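Long-range contacts in CELL division control protein 6 (Pyrobaculum aerophilum, PDB 1FNN), which probably takes part in regulating the initiation of DNA replication as an ATP-binding AAA+ protein of the Cdc6/Cdc18 family: residues A47-R52 against V163-N168; T73-Y78 against R121-Y126; F276-E281 against I366-E371; E323-R328 against L383-L388. One frame throughout, in Å; residues are numbered along the deposited sequence.

Interaction 1. Residues A47-R52 against V163-N168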
# COMPACT_ATOMS: atom_id res chain seq x y z
N ALA A 47 20.35 -4.95 5.38
CA ALA A 47 19.01 -5.45 5.70
C ALA A 47 18.23 -5.69 4.39
O ALA A 47 18.50 -5.05 3.37
CB ALA A 47 18.23 -4.42 6.50
N THR A 48 17.18 -6.49 4.46
CA THR A 48 16.27 -6.74 3.35
C THR A 48 14.87 -6.42 3.86
O THR A 48 14.59 -6.88 4.97
CB THR A 48 16.31 -8.21 2.88
OG1 THR A 48 17.62 -8.51 2.41
CG2 THR A 48 15.34 -8.44 1.73
N LEU A 49 14.15 -5.55 3.18
CA LEU A 49 12.80 -5.18 3.58
C LEU A 49 11.81 -5.94 2.67
O LEU A 49 11.98 -5.86 1.44
CB LEU A 49 12.58 -3.67 3.41
CG LEU A 49 13.63 -2.72 4.02
CD1 LEU A 49 13.11 -1.28 3.92
CD2 LEU A 49 14.01 -3.04 5.47
N LEU A 50 10.87 -6.69 3.25
CA LEU A 50 9.98 -7.50 2.39
C LEU A 50 8.54 -7.23 2.76
O LEU A 50 8.14 -7.18 3.92
CB LEU A 50 10.25 -9.01 2.58
CG LEU A 50 11.66 -9.51 2.26
CD1 LEU A 50 11.80 -11.02 2.58
CD2 LEU A 50 11.99 -9.28 0.78
N GLY A 51 7.71 -7.10 1.72
CA GLY A 51 6.30 -6.83 1.95
C GLY A 51 5.65 -6.50 0.61
O GLY A 51 6.36 -6.03 -0.29
N ARG A 52 4.32 -6.69 0.55
CA ARG A 52 3.65 -6.40 -0.73
C ARG A 52 3.66 -4.88 -0.99
O ARG A 52 3.95 -4.07 -0.11
CB ARG A 52 2.21 -6.91 -0.70
CG ARG A 52 1.31 -6.29 0.36
CD ARG A 52 -0.04 -5.86 -0.19
NE ARG A 52 0.06 -5.19 -1.50
CZ ARG A 52 -0.97 -4.88 -2.26
NH1 ARG A 52 -2.18 -5.22 -1.80
NH2 ARG A 52 -0.88 -4.28 -3.44
N VAL A 163 20.73 -1.56 1.94
CA VAL A 163 19.37 -2.06 2.16
C VAL A 163 18.81 -2.45 0.78
O VAL A 163 18.87 -1.63 -0.16
CB VAL A 163 18.45 -1.02 2.81
CG1 VAL A 163 17.00 -1.51 2.88
CG2 VAL A 163 18.90 -0.76 4.24
N ILE A 164 18.23 -3.65 0.67
CA ILE A 164 17.54 -4.07 -0.54
C ILE A 164 16.07 -4.39 -0.22
O ILE A 164 15.70 -4.67 0.94
CB ILE A 164 18.16 -5.30 -1.22
CG1 ILE A 164 17.87 -6.56 -0.40
CG2 ILE A 164 19.66 -5.11 -1.43
CD1 ILE A 164 18.38 -7.82 -1.09
N VAL A 165 15.22 -4.10 -1.20
CA VAL A 165 13.79 -4.15 -0.99
C VAL A 165 13.08 -5.06 -1.99
O VAL A 165 13.37 -5.05 -3.17
CB VAL A 165 13.19 -2.73 -1.11
CG1 VAL A 165 11.69 -2.76 -0.86
CG2 VAL A 165 13.82 -1.72 -0.17
N GLY A 166 12.25 -5.99 -1.46
CA GLY A 166 11.52 -6.89 -2.35
C GLY A 166 10.10 -7.10 -1.83
O GLY A 166 9.68 -6.56 -0.82
N HIS A 167 9.33 -7.92 -2.55
CA HIS A 167 7.96 -8.23 -2.20
C HIS A 167 7.85 -9.43 -1.26
O HIS A 167 6.99 -9.42 -0.39
CB HIS A 167 7.11 -8.57 -3.44
CG HIS A 167 6.77 -7.31 -4.18
ND1 HIS A 167 6.61 -7.27 -5.55
CD2 HIS A 167 6.56 -6.04 -3.73
CE1 HIS A 167 6.31 -6.04 -5.91
NE2 HIS A 167 6.28 -5.28 -4.83
N ASN A 168 8.73 -10.39 -1.46
CA ASN A 168 8.72 -11.62 -0.69
C ASN A 168 10.12 -12.22 -0.71
O ASN A 168 11.00 -11.65 -1.37
CB ASN A 168 7.70 -12.64 -1.25
CG ASN A 168 7.77 -12.76 -2.76
OD1 ASN A 168 6.74 -12.59 -3.43
ND2 ASN A 168 8.93 -13.04 -3.33
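T48 and I164 pack on one face of neighbouring parallel strands, their side chains crossing at a slant. With CG1 between its backbone N and carbonyl carbon (chi1 72°), I164 sets that methylene 3.4 Å from T48 OG1. T48 OG1 is buried here and has no polar partner in the model. L172 of helix 170-173 touches both residues.

A47, L49, V163 and V165 line the other face of the sheet. L49 CG lies 3.8 Å from V163 CG1, and L49 CD1 is 4.2 Å from V165 CG2. L49 thus lies against both valines, and L61 of helix 57-68 packs on all three. L50 reaches past G166, which has no side chain to meet it, to the loop beyond the strand, where L50 CD2 comes to 3.3 Å from N168 O.

Backbone hydrogen bonds run from I164 N to A47 O, L49 N to I164 O and G166 N to L49 O, the last at 2.9 Å. The bond from G51 N to G166 O is longer, 3.3 Å, and more bent, with 148° at the hydrogen. Beyond it the H167 ring turns its edge to G51 O, with CD2 3.4 Å from that oxygen. G51 O also accepts a bond from K57 NZ. Strand 46-50 runs on into the ADP-binding loop, the arrangement of a P-loop (Walker A) in the parallel sheet of an AAA+ ATPase.

Interaction 2. Residues T73-Y78 against R121-Y126; sequences TARFVY and RERDLY
R75 sets CG anti to its carbonyl carbon and then bends at chi2 (-80°), and its guanidinium ends beside L125. R75 NH2 lies 3.1 Å from L125 CD2. The contact sits at the edge of the parallel AAA+ sheet. Here outermost strand 75-80 starts beside the turn that leads from helix 109-122 into strand 127-132. That helix ends in a Schellman motif, with D124 at positive phi and D124 N bonded to R121 O.

L125 touches both arginines, CD2 meeting R75 and CD1 meeting R123. Its CD1 sits 3.8 Å above the plane of the R123 guanidinium, over the centre. The guanidinium planes of R75 and R123 are 65° apart, and R75 NH2 is 4.1 Å from R123 NH1. These like charges would probably repel. R123 NH1 bonds to L98 O, and R123 NH2 to H119 ND1, which hold this group in place. An alanine in place of R75 would probably leave L125 CD2 without its guanidinium neighbour and open a gap beside R123.

A74 packs its CB 4.3 Å from Y126 CB, and W36 of helix 23-38 touches both residues. The Y126 ring has a cation-pi partner in R159. The backbones join through a short hydrogen bond from R75 N to Y126 O, 2.6 Å long with 161° at the hydrogen. One water also links the two backbones: it accepts from Y126 N and donates to T73 O at 2.7 Å.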
# COMPACT_ATOMS: atom_id res chain seq x y z
N THR A 73 27.87 11.39 8.32
CA THR A 73 28.68 11.80 7.18
C THR A 73 28.32 10.94 5.99
O THR A 73 28.89 11.10 4.93
CB THR A 73 30.19 11.62 7.50
OG1 THR A 73 30.37 10.25 7.90
CG2 THR A 73 30.56 12.53 8.66
N ALA A 74 27.51 9.87 6.20
CA ALA A 74 27.24 8.97 5.11
C ALA A 74 26.43 9.65 4.02
O ALA A 74 25.59 10.49 4.39
CB ALA A 74 26.45 7.74 5.61
N ARG A 75 26.55 9.16 2.81
CA ARG A 75 25.74 9.71 1.71
C ARG A 75 24.58 8.75 1.38
O ARG A 75 24.86 7.56 1.21
CB ARG A 75 26.60 9.78 0.43
CG ARG A 75 27.95 10.45 0.72
CD ARG A 75 27.82 11.95 0.75
NE ARG A 75 29.16 12.53 0.55
CZ ARG A 75 29.67 13.12 -0.53
NH1 ARG A 75 28.97 13.27 -1.64
NH2 ARG A 75 30.92 13.55 -0.44
N PHE A 76 23.35 9.23 1.32
CA PHE A 76 22.21 8.36 1.04
C PHE A 76 22.02 8.26 -0.48
O PHE A 76 21.87 9.30 -1.11
CB PHE A 76 20.97 9.05 1.60
CG PHE A 76 19.66 8.34 1.43
CD1 PHE A 76 19.50 7.01 1.74
CD2 PHE A 76 18.57 9.03 0.95
CE1 PHE A 76 18.27 6.38 1.58
CE2 PHE A 76 17.34 8.42 0.78
CZ PHE A 76 17.18 7.08 1.09
N VAL A 77 22.27 7.10 -1.05
CA VAL A 77 22.23 6.87 -2.47
C VAL A 77 21.04 5.96 -2.80
O VAL A 77 21.05 4.75 -2.54
CB VAL A 77 23.57 6.29 -2.97
CG1 VAL A 77 23.44 6.00 -4.46
CG2 VAL A 77 24.73 7.30 -2.76
N TYR A 78 19.94 6.61 -3.15
CA TYR A 78 18.68 5.86 -3.34
C TYR A 78 18.56 5.40 -4.78
O TYR A 78 18.52 6.21 -5.72
CB TYR A 78 17.54 6.75 -2.88
CG TYR A 78 16.19 6.07 -3.14
CD1 TYR A 78 15.66 5.19 -2.21
CD2 TYR A 78 15.51 6.33 -4.32
CE1 TYR A 78 14.45 4.57 -2.44
CE2 TYR A 78 14.29 5.71 -4.58
CZ TYR A 78 13.77 4.84 -3.62
OH TYR A 78 12.58 4.23 -3.86
N ARG A 121 37.10 5.21 -1.53
CA ARG A 121 38.35 5.15 -0.79
C ARG A 121 39.12 6.46 -0.78
O ARG A 121 39.37 7.01 0.30
CB ARG A 121 39.27 4.07 -1.39
CG ARG A 121 40.62 3.98 -0.70
CD ARG A 121 41.45 2.83 -1.28
NE ARG A 121 42.44 2.46 -0.28
CZ ARG A 121 42.92 1.26 -0.00
NH1 ARG A 121 42.52 0.17 -0.64
NH2 ARG A 121 43.83 1.17 0.96
N GLU A 122 39.39 7.03 -1.95
CA GLU A 122 40.23 8.24 -2.00
C GLU A 122 39.57 9.49 -1.50
O GLU A 122 40.22 10.48 -1.14
CB GLU A 122 40.71 8.43 -3.45
CG GLU A 122 41.48 7.21 -3.96
CD GLU A 122 42.57 6.71 -3.04
OE1 GLU A 122 42.97 7.46 -2.12
OE2 GLU A 122 43.04 5.56 -3.21
N ARG A 123 38.23 9.52 -1.53
CA ARG A 123 37.51 10.69 -1.01
C ARG A 123 37.03 10.37 0.39
O ARG A 123 36.34 11.21 0.97
CB ARG A 123 36.40 11.09 -1.98
CG ARG A 123 36.88 11.81 -3.25
CD ARG A 123 35.87 11.82 -4.38
NE ARG A 123 34.57 12.39 -4.02
CZ ARG A 123 33.43 12.16 -4.63
NH1 ARG A 123 32.32 12.77 -4.16
NH2 ARG A 123 33.31 11.35 -5.67
N ASP A 124 37.34 9.20 0.90
CA ASP A 124 36.95 8.76 2.25
C ASP A 124 35.43 8.96 2.45
O ASP A 124 35.01 9.64 3.36
CB ASP A 124 37.73 9.57 3.29
CG ASP A 124 37.51 9.04 4.70
OD1 ASP A 124 37.36 7.83 4.87
OD2 ASP A 124 37.48 9.82 5.68
N LEU A 125 34.65 8.27 1.61
CA LEU A 125 33.21 8.47 1.60
C LEU A 125 32.56 7.22 2.22
O LEU A 125 33.21 6.19 2.33
CB LEU A 125 32.64 8.55 0.18
CG LEU A 125 33.18 9.65 -0.74
CD1 LEU A 125 32.73 9.39 -2.17
CD2 LEU A 125 32.79 11.03 -0.23
N TYR A 126 31.35 7.40 2.68
CA TYR A 126 30.55 6.31 3.27
C TYR A 126 29.17 6.45 2.62
O TYR A 126 28.60 7.54 2.60
CB TYR A 126 30.50 6.45 4.80
CG TYR A 126 31.85 6.28 5.47
CD1 TYR A 126 32.62 7.40 5.80
CD2 TYR A 126 32.36 5.02 5.79
CE1 TYR A 126 33.86 7.27 6.41
CE2 TYR A 126 33.58 4.86 6.40
CZ TYR A 126 34.32 6.00 6.70
OH TYR A 126 35.54 5.84 7.32
O HOH W 1 30.69 10.13 3.19

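Interaction 3. Residues F276-E281 against I366-E371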
# COMPACT_ATOMS: atom_id res chain seq x y z
N PHE A 276 -11.06 -3.31 -9.17
CA PHE A 276 -12.14 -4.10 -9.76
C PHE A 276 -13.44 -3.80 -8.99
O PHE A 276 -13.44 -3.89 -7.76
CB PHE A 276 -11.94 -5.60 -9.60
CG PHE A 276 -10.93 -6.32 -10.42
CD1 PHE A 276 -9.65 -6.56 -9.94
CD2 PHE A 276 -11.26 -6.78 -11.69
CE1 PHE A 276 -8.73 -7.24 -10.71
CE2 PHE A 276 -10.34 -7.46 -12.46
CZ PHE A 276 -9.07 -7.69 -11.97
N GLY A 277 -14.50 -3.44 -9.70
CA GLY A 277 -15.78 -3.22 -9.01
C GLY A 277 -16.42 -4.58 -8.74
O GLY A 277 -15.73 -5.55 -8.45
N ILE A 278 -17.75 -4.66 -8.88
CA ILE A 278 -18.41 -5.96 -8.59
C ILE A 278 -18.67 -6.70 -9.90
O ILE A 278 -19.23 -6.16 -10.84
CB ILE A 278 -19.67 -5.76 -7.74
CG1 ILE A 278 -19.28 -5.44 -6.27
CG2 ILE A 278 -20.53 -7.02 -7.79
CD1 ILE A 278 -20.40 -4.71 -5.54
N SER A 279 -18.24 -7.95 -9.99
CA SER A 279 -18.44 -8.73 -11.21
C SER A 279 -19.90 -9.09 -11.45
O SER A 279 -20.56 -9.70 -10.60
CB SER A 279 -17.60 -10.01 -11.10
OG SER A 279 -18.18 -11.03 -11.89
N GLU A 280 -20.37 -8.96 -12.70
CA GLU A 280 -21.72 -9.41 -13.03
C GLU A 280 -21.79 -10.94 -12.92
O GLU A 280 -22.81 -11.50 -12.51
CB GLU A 280 -22.20 -8.98 -14.41
CG GLU A 280 -23.64 -9.41 -14.67
CD GLU A 280 -24.35 -8.58 -15.72
OE1 GLU A 280 -23.98 -7.40 -15.91
OE2 GLU A 280 -25.29 -9.10 -16.35
N GLU A 281 -20.68 -11.61 -13.21
CA GLU A 281 -20.58 -13.05 -13.12
C GLU A 281 -20.84 -13.55 -11.70
O GLU A 281 -21.52 -14.56 -11.54
CB GLU A 281 -19.18 -13.51 -13.54
CG GLU A 281 -18.78 -13.20 -14.97
CD GLU A 281 -17.35 -13.65 -15.27
OE1 GLU A 281 -16.70 -14.20 -14.35
OE2 GLU A 281 -16.89 -13.44 -16.41
N ILE A 366 -23.46 -2.40 7.59
CA ILE A 366 -23.17 -2.85 6.23
C ILE A 366 -22.87 -1.69 5.30
O ILE A 366 -23.60 -0.70 5.22
CB ILE A 366 -24.42 -3.59 5.66
CG1 ILE A 366 -24.82 -4.77 6.58
CG2 ILE A 366 -24.15 -4.14 4.26
CD1 ILE A 366 -26.24 -5.25 6.21
N SER A 367 -21.87 -1.92 4.46
CA SER A 367 -21.55 -0.90 3.47
C SER A 367 -21.31 -1.55 2.13
O SER A 367 -20.90 -2.72 2.04
CB SER A 367 -20.21 -0.20 3.91
OG SER A 367 -19.73 0.50 2.75
N ILE A 368 -21.54 -0.85 1.06
CA ILE A 368 -21.13 -1.27 -0.27
C ILE A 368 -20.15 -0.13 -0.70
O ILE A 368 -20.58 0.86 -1.30
CB ILE A 368 -22.27 -1.41 -1.26
CG1 ILE A 368 -23.15 -2.65 -0.88
CG2 ILE A 368 -21.79 -1.56 -2.69
CD1 ILE A 368 -24.45 -2.62 -1.71
N GLY A 369 -18.86 -0.44 -0.68
CA GLY A 369 -17.90 0.64 -1.01
C GLY A 369 -17.29 0.52 -2.39
O GLY A 369 -16.61 1.50 -2.81
N THR A 370 -17.45 -0.62 -3.06
CA THR A 370 -16.74 -0.82 -4.32
C THR A 370 -17.49 -0.55 -5.61
O THR A 370 -16.87 -0.66 -6.69
CB THR A 370 -16.08 -2.21 -4.37
OG1 THR A 370 -17.10 -3.26 -4.41
CG2 THR A 370 -15.23 -2.37 -3.10
N GLU A 371 -18.78 -0.21 -5.56
CA GLU A 371 -19.54 0.03 -6.79
C GLU A 371 -20.60 1.09 -6.64
O GLU A 371 -21.32 1.06 -5.63
CB GLU A 371 -20.35 -1.26 -7.11
CG GLU A 371 -19.61 -2.27 -7.90
CD GLU A 371 -19.37 -2.01 -9.37
OE1 GLU A 371 -19.93 -1.09 -9.99
OE2 GLU A 371 -18.55 -2.80 -9.90
O HOH W 2 -14.22 -0.80 -6.98
O HOH W 3 -15.95 -5.30 -5.05
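I278 meets E371 and T370 where the loop before helix 280-285 passes the turn after strand 364-367. That strand is the middle one of the small antiparallel sheet in the C-terminal winged-helix domain. The contact joins this loop to the turn that leads into helix 373-387.

The apolar part centres on I278. Its side chain slants across that of E371, and I278 CD1 lies 3.5 Å from E371 CG. It crosses T370 at about a right angle, and I278 CG1 lies 3.6 Å from T370 OG1. I278 CD1 also reaches I368 CG2, more loosely, at 4.5 Å. I347 also touches I278. An alanine in place of I278 would probably leave T370 OG1 and I368 CG2 without their apolar neighbour and open a gap beside them.

The charged part rests on E371. Its chain bends at chi2 (-74°), which places CD on the side of G277 and I278. OE1 forms a salt bridge with K272 NZ. The closeness of OE2 to the backbone of I278 is doubtful in the model.

Water completes the contact on the side of T370. One water makes a weak bond to G277 O and lies near T370 OG1, at a distance too short to be relied on. A second lies within bonding distance of both F276 O and T370 O, its oxygen 2.7 Å from T370 O.

Interaction 4. Residues E323-R328 against L383-L388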
# COMPACT_ATOMS: atom_id res chain seq x y z
N GLU A 323 -42.15 -8.14 -1.18
CA GLU A 323 -43.51 -7.88 -1.58
C GLU A 323 -43.66 -7.21 -2.93
O GLU A 323 -44.43 -7.69 -3.80
CB GLU A 323 -44.25 -7.03 -0.53
CG GLU A 323 -45.77 -7.04 -0.70
CD GLU A 323 -46.33 -8.46 -0.85
OE1 GLU A 323 -45.86 -9.39 -0.16
OE2 GLU A 323 -47.26 -8.61 -1.67
N GLU A 324 -42.71 -6.31 -3.28
CA GLU A 324 -42.70 -5.78 -4.63
C GLU A 324 -42.59 -6.87 -5.67
O GLU A 324 -43.10 -6.68 -6.80
CB GLU A 324 -41.52 -4.88 -4.99
CG GLU A 324 -41.49 -3.53 -4.39
CD GLU A 324 -40.29 -2.71 -4.87
OE1 GLU A 324 -39.79 -2.80 -6.01
OE2 GLU A 324 -39.91 -1.95 -3.95
N TYR A 325 -41.67 -7.80 -5.44
CA TYR A 325 -41.39 -8.81 -6.45
C TYR A 325 -42.29 -10.07 -6.28
O TYR A 325 -41.99 -11.09 -6.87
CB TYR A 325 -39.92 -9.24 -6.41
CG TYR A 325 -39.06 -8.21 -7.17
CD1 TYR A 325 -38.49 -7.14 -6.47
CD2 TYR A 325 -38.85 -8.32 -8.52
CE1 TYR A 325 -37.72 -6.20 -7.13
CE2 TYR A 325 -38.08 -7.39 -9.19
CZ TYR A 325 -37.52 -6.33 -8.48
OH TYR A 325 -36.76 -5.42 -9.17
N GLY A 326 -43.26 -9.98 -5.39
CA GLY A 326 -44.22 -11.07 -5.18
C GLY A 326 -43.68 -12.26 -4.42
O GLY A 326 -44.09 -13.42 -4.69
N GLU A 327 -42.69 -12.04 -3.55
CA GLU A 327 -41.99 -13.13 -2.90
C GLU A 327 -42.22 -13.05 -1.41
O GLU A 327 -42.36 -11.93 -0.89
CB GLU A 327 -40.47 -13.06 -3.13
CG GLU A 327 -40.01 -13.52 -4.50
CD GLU A 327 -40.03 -15.05 -4.60
OE1 GLU A 327 -39.77 -15.73 -3.59
OE2 GLU A 327 -40.30 -15.55 -5.70
N ARG A 328 -42.18 -14.18 -0.70
CA ARG A 328 -42.34 -14.12 0.75
C ARG A 328 -40.90 -13.96 1.27
O ARG A 328 -40.03 -14.69 0.77
CB ARG A 328 -42.86 -15.43 1.35
CG ARG A 328 -43.48 -16.29 0.27
CD ARG A 328 -44.97 -16.48 0.31
NE ARG A 328 -45.27 -17.81 0.79
CZ ARG A 328 -46.22 -18.69 0.59
NH1 ARG A 328 -47.26 -18.53 -0.20
NH2 ARG A 328 -46.10 -19.85 1.25
N LEU A 383 -31.12 -8.88 -13.28
CA LEU A 383 -30.99 -10.28 -12.97
C LEU A 383 -32.19 -10.84 -12.20
O LEU A 383 -32.58 -11.97 -12.49
CB LEU A 383 -29.70 -10.59 -12.21
CG LEU A 383 -28.42 -10.14 -12.96
CD1 LEU A 383 -27.21 -10.26 -12.01
CD2 LEU A 383 -28.17 -10.95 -14.21
N ILE A 384 -32.72 -10.12 -11.24
CA ILE A 384 -33.89 -10.58 -10.50
C ILE A 384 -35.11 -10.72 -11.44
O ILE A 384 -35.85 -11.72 -11.44
CB ILE A 384 -34.20 -9.62 -9.38
CG1 ILE A 384 -33.03 -9.68 -8.35
CG2 ILE A 384 -35.56 -9.96 -8.74
CD1 ILE A 384 -33.21 -8.62 -7.29
N LYS A 385 -35.30 -9.72 -12.28
CA LYS A 385 -36.39 -9.68 -13.24
C LYS A 385 -36.29 -10.86 -14.18
O LYS A 385 -37.38 -11.41 -14.46
CB LYS A 385 -36.49 -8.36 -14.03
CG LYS A 385 -37.03 -7.30 -13.05
CD LYS A 385 -37.21 -5.95 -13.74
CE LYS A 385 -37.78 -4.97 -12.70
NZ LYS A 385 -37.63 -3.56 -13.15
N GLU A 386 -35.08 -11.17 -14.66
CA GLU A 386 -34.97 -12.31 -15.54
C GLU A 386 -35.32 -13.61 -14.82
O GLU A 386 -35.83 -14.56 -15.43
CB GLU A 386 -33.65 -12.35 -16.28
CG GLU A 386 -32.43 -13.05 -15.79
CD GLU A 386 -31.17 -12.81 -16.60
OE1 GLU A 386 -30.89 -11.67 -17.03
OE2 GLU A 386 -30.42 -13.79 -16.83
N GLU A 387 -34.82 -13.80 -13.59
CA GLU A 387 -35.10 -15.07 -12.88
C GLU A 387 -36.59 -15.15 -12.60
O GLU A 387 -37.17 -16.26 -12.61
CB GLU A 387 -34.23 -15.12 -11.63
CG GLU A 387 -34.45 -16.05 -10.47
CD GLU A 387 -33.15 -16.25 -9.68
OE1 GLU A 387 -32.36 -15.28 -9.56
OE2 GLU A 387 -32.91 -17.36 -9.18
N LEU A 388 -37.27 -14.05 -12.35
CA LEU A 388 -38.69 -14.09 -12.00
C LEU A 388 -39.65 -13.80 -13.15
O LEU A 388 -40.83 -13.55 -12.92
CB LEU A 388 -38.89 -13.04 -10.89
CG LEU A 388 -38.20 -13.41 -9.57
CD1 LEU A 388 -38.54 -12.34 -8.52
CD2 LEU A 388 -38.74 -14.77 -9.06
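Y325 and L388 are each the first residue past the end of a helix, and their CA atoms are 8.1 Å apart, so side chains bridge the two helix ends. The first helix, 311-324, closes in a Schellman motif with G326 at positive phi and a bond from G326 N to E323 O.

Y325 carries most of the contact. Its CG is anti to the carbonyl carbon (chi1 -81°), and the ring reaches toward helix 373-387. I384 CG2 sits over one face, offset toward the rim, in a CH-pi contact 3.9 Å from the ring centroid. The nearest ring atom is Y325 CE2, 3.6 Å from I384 CG2. K385 comes at the ring edge instead. Its CG lies near the ring plane, and its extended chain brings CE to 3.7 Å from Y325 OH. L388 crosses Y325 at about a right angle and sets CD1 4.0 Å from Y325 CB.

E327 meets L388 at a slant, with OE2 3.8 Å from L388 CD2. Its other oxygen, OE1, bonds to H289 NE2. L288 also touches E327, and L295 of the same helix, 288-304, touches I384.

The contact is made mainly by carbon groups packed about the Y325 ring, with E327 OE2 touching L388 beside it. It lies at the surface of the winged-helix domain, and its hold probably comes from dispersion and the exclusion of water rather than from directed polar bonds.

Interactions 1 and 2 belong to the same parallel sheet. Along the chain, interaction 2 is nested inside the loop closed by interaction 1, and their centres are about 23 Å apart. Interaction 1 lies nearer the nucleotide: the V165 side chain is about 5 Å from the bound magnesium ion and about 6 Å from ADP. Interactions 3 and 4 lie on the opposite side of the chain's centre. Their segments alternate along the chain and their centres are about 21 Å apart. They touch where E280 OE2 meets L383 CD2 at 4.0 Å. Interactions 2 and 4 are farthest apart, with centres about 72 Å from each other.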